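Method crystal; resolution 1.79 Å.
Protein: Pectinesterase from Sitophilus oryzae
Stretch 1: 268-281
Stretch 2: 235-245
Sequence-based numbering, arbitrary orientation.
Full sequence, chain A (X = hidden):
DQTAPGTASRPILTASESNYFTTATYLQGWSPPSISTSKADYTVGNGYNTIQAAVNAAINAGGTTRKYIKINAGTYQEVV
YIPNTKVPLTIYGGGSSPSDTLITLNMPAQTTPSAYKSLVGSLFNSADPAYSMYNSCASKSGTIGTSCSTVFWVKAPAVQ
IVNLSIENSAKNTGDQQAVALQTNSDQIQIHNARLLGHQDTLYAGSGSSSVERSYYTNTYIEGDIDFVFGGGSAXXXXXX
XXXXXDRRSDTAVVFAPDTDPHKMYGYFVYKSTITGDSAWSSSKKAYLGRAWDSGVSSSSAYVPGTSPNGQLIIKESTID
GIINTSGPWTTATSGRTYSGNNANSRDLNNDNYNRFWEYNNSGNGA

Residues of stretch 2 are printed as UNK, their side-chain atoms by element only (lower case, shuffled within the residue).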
# COMPACT_ATOMS: atom_id res chain seq x y z
N PHE A 268 -8.96 -4.88 3.10
CA PHE A 268 -9.63 -6.15 2.81
C PHE A 268 -8.76 -6.96 1.85
O PHE A 268 -8.52 -6.55 0.69
CB PHE A 268 -10.99 -5.87 2.17
CG PHE A 268 -11.83 -7.09 1.98
CD1 PHE A 268 -12.18 -7.91 3.04
CD2 PHE A 268 -12.32 -7.39 0.74
CE1 PHE A 268 -12.99 -9.02 2.84
CE2 PHE A 268 -13.14 -8.49 0.53
CZ PHE A 268 -13.47 -9.31 1.58
N VAL A 269 -8.26 -8.08 2.36
CA VAL A 269 -7.44 -9.01 1.59
C VAL A 269 -8.29 -10.25 1.29
O VAL A 269 -8.71 -10.96 2.22
CB VAL A 269 -6.19 -9.39 2.39
CG1 VAL A 269 -5.40 -10.44 1.65
CG2 VAL A 269 -5.33 -8.15 2.67
N TYR A 270 -8.55 -10.50 0.01
CA TYR A 270 -9.51 -11.51 -0.45
C TYR A 270 -8.97 -12.34 -1.63
O TYR A 270 -8.45 -11.78 -2.59
CB TYR A 270 -10.78 -10.79 -0.88
CG TYR A 270 -11.89 -11.64 -1.43
CD1 TYR A 270 -12.50 -12.61 -0.66
CD2 TYR A 270 -12.41 -11.39 -2.70
CE1 TYR A 270 -13.56 -13.36 -1.15
CE2 TYR A 270 -13.47 -12.14 -3.20
CZ TYR A 270 -14.04 -13.12 -2.42
OH TYR A 270 -15.08 -13.88 -2.90
N LYS A 271 -9.10 -13.67 -1.55
CA LYS A 271 -8.62 -14.59 -2.55
C LYS A 271 -7.16 -14.29 -2.92
O LYS A 271 -6.78 -14.33 -4.07
CB LYS A 271 -9.49 -14.54 -3.80
CG LYS A 271 -10.96 -14.79 -3.55
CD LYS A 271 -11.21 -16.23 -3.15
CE LYS A 271 -12.64 -16.64 -3.45
NZ LYS A 271 -13.01 -17.86 -2.70
N SER A 272 -6.36 -14.00 -1.91
CA SER A 272 -4.96 -13.62 -2.10
C SER A 272 -4.03 -14.67 -1.48
O SER A 272 -4.48 -15.67 -0.90
CB SER A 272 -4.74 -12.22 -1.52
OG SER A 272 -5.33 -11.21 -2.37
N THR A 273 -2.72 -14.45 -1.63
CA THR A 273 -1.71 -15.32 -1.09
C THR A 273 -0.75 -14.50 -0.26
O THR A 273 -0.29 -13.43 -0.69
CB THR A 273 -0.94 -16.00 -2.23
OG1 THR A 273 -1.85 -16.83 -2.99
CG2 THR A 273 0.20 -16.86 -1.70
N ILE A 274 -0.47 -14.99 0.93
CA ILE A 274 0.53 -14.40 1.79
C ILE A 274 1.68 -15.40 2.00
O ILE A 274 1.51 -16.46 2.60
CB ILE A 274 -0.08 -14.00 3.15
CG1 ILE A 274 -1.19 -12.96 2.93
CG2 ILE A 274 1.01 -13.51 4.06
CD1 ILE A 274 -1.93 -12.56 4.18
N THR A 275 2.86 -15.03 1.53
CA THR A 275 3.96 -15.97 1.48
C THR A 275 5.28 -15.22 1.66
O THR A 275 5.30 -14.04 2.04
CB THR A 275 3.91 -16.74 0.15
OG1 THR A 275 4.83 -17.84 0.19
CG2 THR A 275 4.23 -15.85 -1.03
N GLY A 276 6.38 -15.91 1.40
CA GLY A 276 7.66 -15.26 1.55
C GLY A 276 8.79 -16.23 1.34
O GLY A 276 8.56 -17.37 0.94
N ASP A 277 10.00 -15.75 1.63
CA ASP A 277 11.21 -16.54 1.51
C ASP A 277 11.18 -17.69 2.51
O ASP A 277 10.64 -17.56 3.60
CB ASP A 277 12.47 -15.69 1.77
CG ASP A 277 12.85 -14.81 0.58
OD1 ASP A 277 12.61 -15.19 -0.60
OD2 ASP A 277 13.41 -13.71 0.83
N SER A 278 11.83 -18.78 2.11
CA SER A 278 11.85 -20.06 2.83
C SER A 278 12.35 -19.92 4.24
O SER A 278 11.94 -20.65 5.13
CB SER A 278 12.75 -21.06 2.10
OG SER A 278 12.60 -20.91 0.70
N ALA A 279 13.27 -18.98 4.44
CA ALA A 279 13.80 -18.72 5.77
C ALA A 279 12.68 -18.54 6.81
O ALA A 279 12.77 -19.11 7.90
CB ALA A 279 14.71 -17.50 5.73
N TRP A 280 11.63 -17.79 6.45
CA TRP A 280 10.47 -17.55 7.35
C TRP A 280 9.66 -18.82 7.60
O TRP A 280 9.03 -18.94 8.66
CB TRP A 280 9.51 -16.50 6.76
CG TRP A 280 10.12 -15.19 6.53
CD1 TRP A 280 10.31 -14.59 5.34
CD2 TRP A 280 10.66 -14.33 7.52
NE1 TRP A 280 10.93 -13.38 5.52
CE2 TRP A 280 11.16 -13.19 6.86
CE3 TRP A 280 10.75 -14.39 8.92
CZ2 TRP A 280 11.76 -12.13 7.53
CZ3 TRP A 280 11.36 -13.34 9.60
CH2 TRP A 280 11.84 -12.22 8.91
N SER A 281 9.64 -19.71 6.61
CA SER A 281 9.00 -21.03 6.76
C SER A 281 9.59 -21.81 7.92
O SER A 281 8.84 -22.38 8.72
CB SER A 281 9.10 -21.86 5.47
OG SER A 281 7.82 -21.97 4.85
N UNK A 235 -8.82 -2.56 -1.03
CA UNK A 235 -9.19 -3.93 -1.34
C UNK A 235 -8.07 -4.58 -2.15
O UNK A 235 -7.59 -3.98 -3.13
c UNK A 235 -11.63 -3.39 -1.33
c UNK A 235 -12.80 -2.89 -2.15
c UNK A 235 -10.80 -5.34 -2.69
c UNK A 235 -10.49 -3.95 -2.17
N UNK A 236 -7.66 -5.77 -1.75
CA UNK A 236 -6.62 -6.53 -2.43
C UNK A 236 -7.22 -7.85 -2.83
O UNK A 236 -7.44 -8.70 -1.97
c UNK A 236 -4.55 -3.72 0.54
c UNK A 236 -3.48 -3.20 -0.18
c UNK A 236 -5.18 -4.88 0.11
c UNK A 236 -3.06 -3.84 -1.33
c UNK A 236 -5.44 -6.78 -1.50
c UNK A 236 -4.76 -5.53 -1.04
c UNK A 236 -3.69 -5.00 -1.76
N UNK A 237 -7.52 -8.02 -4.11
CA UNK A 237 -8.17 -9.24 -4.60
C UNK A 237 -7.22 -9.95 -5.57
O UNK A 237 -6.72 -9.33 -6.53
c UNK A 237 -9.51 -8.91 -5.28
o UNK A 237 -11.95 -8.67 -6.65
c UNK A 237 -11.56 -9.84 -6.48
o UNK A 237 -12.26 -10.84 -6.80
c UNK A 237 -10.19 -10.12 -5.88
N UNK A 238 -6.98 -11.24 -5.32
CA UNK A 238 -6.07 -12.06 -6.14
C UNK A 238 -4.67 -11.46 -6.19
O UNK A 238 -4.06 -11.37 -7.23
c UNK A 238 -6.62 -12.29 -7.55
o UNK A 238 -7.93 -12.84 -7.45
N UNK A 239 -4.18 -11.06 -5.04
CA UNK A 239 -2.88 -10.43 -4.93
C UNK A 239 -1.94 -11.39 -4.23
O UNK A 239 -2.39 -12.37 -3.65
s UNK A 239 -3.71 -7.75 -5.04
c UNK A 239 -2.98 -9.13 -4.13
N UNK A 240 -0.63 -11.12 -4.32
CA UNK A 240 0.36 -11.90 -3.61
C UNK A 240 1.20 -10.96 -2.78
O UNK A 240 1.68 -9.95 -3.30
c UNK A 240 1.27 -12.70 -4.58
c UNK A 240 2.36 -13.45 -3.83
o UNK A 240 0.48 -13.66 -5.29
N UNK A 241 1.37 -11.29 -1.50
CA UNK A 241 2.19 -10.52 -0.57
C UNK A 241 3.38 -11.39 -0.18
O UNK A 241 3.19 -12.50 0.36
c UNK A 241 0.14 -9.35 0.40
c UNK A 241 -2.21 -9.27 -0.18
c UNK A 241 -0.99 -7.23 0.14
c UNK A 241 0.15 -7.96 0.43
c UNK A 241 1.39 -10.14 0.68
c UNK A 241 -2.18 -7.89 -0.17
c UNK A 241 -1.05 -10.00 0.09
N UNK A 242 4.60 -10.90 -0.43
CA UNK A 242 5.80 -11.73 -0.30
C UNK A 242 6.76 -11.11 0.71
O UNK A 242 7.25 -10.00 0.50
c UNK A 242 7.54 -12.92 -1.72
c UNK A 242 9.49 -14.90 -1.77
c UNK A 242 8.24 -15.18 -2.27
c UNK A 242 9.78 -13.64 -1.26
c UNK A 242 6.48 -11.86 -1.67
c UNK A 242 8.81 -12.67 -1.24
o UNK A 242 10.50 -15.84 -1.80
c UNK A 242 7.26 -14.19 -2.25
N UNK A 243 7.01 -11.83 1.78
CA UNK A 243 7.87 -11.37 2.85
C UNK A 243 9.30 -11.77 2.50
O UNK A 243 9.63 -12.94 2.48
c UNK A 243 8.36 -11.40 5.30
c UNK A 243 7.51 -12.00 4.19
c UNK A 243 6.04 -11.77 4.48
N UNK A 244 10.12 -10.77 2.24
CA UNK A 244 11.49 -11.00 1.82
C UNK A 244 12.37 -11.26 3.01
O UNK A 244 12.12 -10.77 4.11
n UNK A 244 13.72 -10.36 -2.69
c UNK A 244 12.02 -9.78 1.06
c UNK A 244 12.40 -8.76 -1.22
c UNK A 244 13.75 -9.39 -1.55
c UNK A 244 11.51 -9.66 -0.37
N UNK A 245 13.43 -12.03 2.77
CA UNK A 245 14.39 -12.37 3.82
C UNK A 245 15.78 -11.79 3.54
O UNK A 245 16.69 -11.93 4.37
c UNK A 245 14.46 -13.89 3.95
O HOH W 1 -7.30 -15.46 -6.64
O HOH W 2 -2.67 -15.26 -5.22

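Position 235 carries four carbons, forked at the first, with one arm two carbons long. Its strand runs parallel to that of Phe268, and one of its carbons lies at the edge of the Phe268 ring. This is Ile235, whose CG2 is 4.3 Å from Phe268 CD2.

Position 236 has one carbon followed by a ring of six carbons, with no polar atom, and the ring packs against Val269; this is Phe236. Its backbone binds on both sides of Val269, Phe236 N donating to Phe268 O (2.7 Å) and Phe236 O accepting from Tyr270 N (2.9 Å), while Phe236 CD2 is 4.2 Å from Val269 CG2.

At position 237 three carbons form a chain, the third carrying two oxygens. The side chain extends beside the Tyr270 ring, on the same face of the sheet as Ile235. It is Glu237; OE2 lies 4.0 Å from Tyr270 CE2 at the ring edge.

Position 238 bears one carbon and one oxygen, and a water bridges that oxygen to Lys271 O, which identifies Ser238. Its N donates to Tyr270 O (3.1 Å), and the water that links the two turns lies with its oxygen 2.8 Å from Ser238 OG and 2.9 Å from Lys271 O, to which it donates.

One carbon and one sulfur make up the side chain at position 239, and the carbon lies beside Ser272 OG: this is Cys239. Its CB is 3.6 Å from Ser272 OG, the same hydroxyl oxygen that accepts a hydrogen bond from Cys239 N (2.9 Å). Ser272 OG in turn donates to Tyr270 O (3.2 Å), so this side chain ties its own turn to the neighbouring one. Parallel pairing then resumes as Cys239 O accepts from Thr273 N (2.9 Å).

Position 240 has a first carbon carrying one oxygen and one carbon, set beside Thr273, hence Thr240. It pairs with Thr273, like on like, with OG1 4.1 Å from Thr273 CB.

Position 241 again shows one carbon and a six-carbon ring without oxygen, here against Val269 and Ile274: Phe241. Its CE1 is 3.9 Å from Val269 CG1 and its CD1 4.1 Å from Ile274 CG1, joining residues from the two strands of stretch 1.

At position 242 the six-carbon ring bears an oxygen, and it lies flat beneath Gly276. In Tyr242, the ring centroid is 3.7 Å from Gly276 CA, a CH-pi contact almost along the ring normal, and OH donates to Asp277 OD1 at 2.5 Å.

Position 243 has three carbons, the first carrying the other two, one of which sits over a face of the Trp280 ring: Val243. Its CG1 is 3.7 Å from Trp280 CE2.

Position 244 has four carbons in a row ending in nitrogen; CB lies near Asp277, though the side chain points away overall. This is Lys244, whose backbone O accepts from Trp280 NE1 (3.2 Å).

A single carbon at position 245, close to Ala279, gives Ala245. Its CB meets Ala279 CB at 4.0 Å, and its N donates to Asp277 OD2 (2.6 Å).

The contact is thus a parallel ladder interrupted by matching turns. Phe236, Phe241 and Val243 supply apolar packing on one face. Beyond the ladder, Asp277 binds Tyr242 and Ala245 through its two carboxylate oxygens, anchoring the end of the pairing.

Stretch 2, residues 235-245: IFESCTFYVKA
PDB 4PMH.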